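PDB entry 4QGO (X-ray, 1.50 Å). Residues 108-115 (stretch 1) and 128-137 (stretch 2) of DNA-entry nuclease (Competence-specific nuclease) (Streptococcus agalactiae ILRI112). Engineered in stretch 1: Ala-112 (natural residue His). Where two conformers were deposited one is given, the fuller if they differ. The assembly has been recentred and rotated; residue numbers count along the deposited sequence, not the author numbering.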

# COMPACT_ATOMS: atom_id res chain seq x y z
N VAL A 108 0.46 12.28 8.28
CA VAL A 108 0.39 11.62 6.97
C VAL A 108 1.64 11.81 6.11
O VAL A 108 2.37 12.79 6.27
CB VAL A 108 -0.84 12.06 6.15
CG1 VAL A 108 -2.12 11.59 6.83
CG2 VAL A 108 -0.86 13.58 5.94
N ASP A 109 1.86 10.84 5.23
CA ASP A 109 2.96 10.82 4.27
C ASP A 109 2.38 10.65 2.88
O ASP A 109 1.29 10.09 2.72
CB ASP A 109 3.88 9.62 4.51
CG ASP A 109 4.67 9.70 5.79
OD1 ASP A 109 4.85 10.81 6.33
OD2 ASP A 109 5.15 8.64 6.25
N LYS A 110 3.10 11.13 1.88
CA LYS A 110 2.80 10.78 0.51
C LYS A 110 3.09 9.30 0.40
O LYS A 110 4.24 8.87 0.49
CB LYS A 110 3.67 11.58 -0.45
CG LYS A 110 3.29 13.06 -0.50
CD LYS A 110 4.32 13.89 -1.27
CE LYS A 110 4.05 15.37 -1.11
NZ LYS A 110 5.25 16.21 -1.44
N GLY A 111 2.04 8.51 0.25
CA GLY A 111 2.21 7.06 0.17
C GLY A 111 2.21 6.51 -1.25
O GLY A 111 1.18 6.52 -1.91
N ALA A 112 3.36 6.02 -1.71
CA ALA A 112 3.43 5.39 -3.03
C ALA A 112 2.76 4.03 -3.03
O ALA A 112 2.91 3.25 -2.09
CB ALA A 112 4.88 5.23 -3.46
N LEU A 113 2.02 3.73 -4.10
CA LEU A 113 1.50 2.38 -4.28
C LEU A 113 2.66 1.45 -4.63
O LEU A 113 2.87 0.42 -3.98
CB LEU A 113 0.44 2.33 -5.38
CG LEU A 113 -0.99 2.73 -4.97
CD1 LEU A 113 -1.09 4.15 -4.44
CD2 LEU A 113 -1.93 2.56 -6.17
N ILE A 114 3.40 1.84 -5.67
CA ILE A 114 4.59 1.09 -6.10
C ILE A 114 5.83 1.91 -5.74
O ILE A 114 6.02 3.01 -6.24
CB ILE A 114 4.58 0.83 -7.62
CG1 ILE A 114 3.25 0.19 -8.06
CG2 ILE A 114 5.74 -0.07 -7.99
CD1 ILE A 114 3.02 -1.21 -7.51
N ALA A 115 6.65 1.35 -4.85
CA ALA A 115 7.83 2.04 -4.31
C ALA A 115 8.89 2.39 -5.35
O ALA A 115 9.16 1.64 -6.28
CB ALA A 115 8.46 1.21 -3.19
N SER A 128 8.23 9.71 -9.62
CA SER A 128 8.29 10.83 -8.68
C SER A 128 7.25 10.76 -7.57
O SER A 128 6.30 9.96 -7.61
CB SER A 128 8.13 12.15 -9.42
OG SER A 128 6.77 12.38 -9.77
N VAL A 129 7.41 11.63 -6.58
CA VAL A 129 6.50 11.70 -5.45
C VAL A 129 5.19 12.39 -5.83
O VAL A 129 4.29 12.53 -5.01
CB VAL A 129 7.14 12.44 -4.25
CG1 VAL A 129 8.31 11.64 -3.71
CG2 VAL A 129 7.60 13.83 -4.67
N SER A 130 5.08 12.82 -7.08
CA SER A 130 3.87 13.50 -7.51
C SER A 130 3.20 12.81 -8.70
O SER A 130 2.44 13.44 -9.43
CB SER A 130 4.15 14.96 -7.84
OG SER A 130 5.12 15.06 -8.87
N ASN A 131 3.48 11.53 -8.90
CA ASN A 131 2.72 10.75 -9.88
C ASN A 131 1.30 10.58 -9.33
O ASN A 131 1.11 9.86 -8.35
CB ASN A 131 3.39 9.39 -10.09
CG ASN A 131 2.61 8.50 -11.06
OD1 ASN A 131 1.42 8.70 -11.31
ND2 ASN A 131 3.30 7.50 -11.61
N PRO A 132 0.31 11.24 -9.95
CA PRO A 132 -1.02 11.29 -9.33
C PRO A 132 -1.75 9.95 -9.36
O PRO A 132 -2.78 9.80 -8.69
CB PRO A 132 -1.76 12.32 -10.19
CG PRO A 132 -1.10 12.21 -11.53
CD PRO A 132 0.35 11.97 -11.23
N GLN A 133 -1.25 8.99 -10.12
CA GLN A 133 -1.87 7.67 -10.15
C GLN A 133 -1.20 6.71 -9.18
O GLN A 133 -1.68 5.60 -8.99
CB GLN A 133 -1.80 7.08 -11.57
CG GLN A 133 -2.32 8.01 -12.64
CD GLN A 133 -2.84 7.27 -13.85
OE1 GLN A 133 -2.68 6.05 -13.98
NE2 GLN A 133 -3.47 8.00 -14.75
N ASN A 134 -0.10 7.15 -8.56
CA ASN A 134 0.72 6.27 -7.72
C ASN A 134 0.87 6.73 -6.28
O ASN A 134 1.64 6.14 -5.53
CB ASN A 134 2.13 6.09 -8.34
CG ASN A 134 2.94 4.95 -7.70
OD1 ASN A 134 2.43 3.87 -7.46
ND2 ASN A 134 4.22 5.21 -7.42
N VAL A 135 0.16 7.79 -5.88
CA VAL A 135 0.36 8.35 -4.55
C VAL A 135 -0.97 8.62 -3.86
O VAL A 135 -1.86 9.24 -4.45
CB VAL A 135 1.18 9.66 -4.60
CG1 VAL A 135 1.36 10.22 -3.18
CG2 VAL A 135 2.52 9.43 -5.27
N VAL A 136 -1.09 8.16 -2.62
CA VAL A 136 -2.26 8.44 -1.80
C VAL A 136 -1.85 9.10 -0.49
O VAL A 136 -0.66 9.16 -0.14
CB VAL A 136 -3.08 7.16 -1.48
CG1 VAL A 136 -3.67 6.58 -2.76
CG2 VAL A 136 -2.22 6.11 -0.75
N THR A 137 -2.84 9.62 0.23
CA THR A 137 -2.63 10.10 1.58
C THR A 137 -2.58 8.89 2.50
O THR A 137 -3.56 8.17 2.63
CB THR A 137 -3.77 11.03 2.01
OG1 THR A 137 -3.75 12.19 1.17
CG2 THR A 137 -3.63 11.45 3.47

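Where a β-ladder ends, a side chain can carry on the pairing that the backbone gives up, and the contact between residues 108-115 and 128-137 of this nuclease is a compact example. The strands run antiparallel, their directions 146° apart. At their centre Gly-111 and Val-136 form a hydrogen-bonded pair, with Gly-111 N to Val-136 O at 2.8 Å and Val-136 N to Gly-111 O at 2.9 Å. One step on, Leu-113 N reaches Asn-134 O at 2.8 Å. Between these links Ala-112 and Val-135 approach to 4.5 Å from CA to CA, close enough for two CA-H...O contacts: Val-135 CA lies 3.3 Å from Gly-111 O, and Ala-112 CA lies 3.2 Å from Asn-134 O.

Beyond this point Asn-134 takes over with its side chain. Its CA-to-CB bond points sideways, but chi1 of -167° (t) and chi2 of 44° bring the amide nearer to the first stretch, where it meets the backbone of Ile-114 on both of its polar groups. Ile-114 N donates to Asn-134 OD1 at 2.9 Å, and Asn-134 ND2 donates to Ile-114 O at 3.1 Å with a nearly linear angle of 177°. The amide thus offers one acceptor and one donor, much as a peptide unit would, and the paired bonds fix which end of it is oxygen. The backbone leading into Asn-134 is itself held by a hydrogen bond from Asn-134 N to Asn-131 O, at 3.0 Å.

The aliphatic side chains fit around this polar frame. Leu-113, with chi1 of -83° (m) and chi2 of 60° (p), places CD1 3.9 Å from Val-136 CG1, while its CB sits 3.3 Å from Asn-134 OD1. Ile-114 also starts sideways, yet its m, m conformation leads its end away from the second stretch, so its contribution here comes chiefly through its backbone. On the sheet face shared by Lys-110, Ala-112, Val-135 and Thr-137, Val-135 adopts t and brings CG1 to 3.8 Å from Lys-110 CB. The given conformer of Lys-110 continues from an m chi1 through three t torsions, an extended chain whose CD passes 4.0 Å from Val-129 O. Ala-112, an engineered replacement for His, presents just a methyl group, with CB 4.0 Å from Asn-134 ND2. At the far end of the ladder, Val-108 CG1 packs 3.7 Å from Thr-137 CG2, both residues having an m chi1.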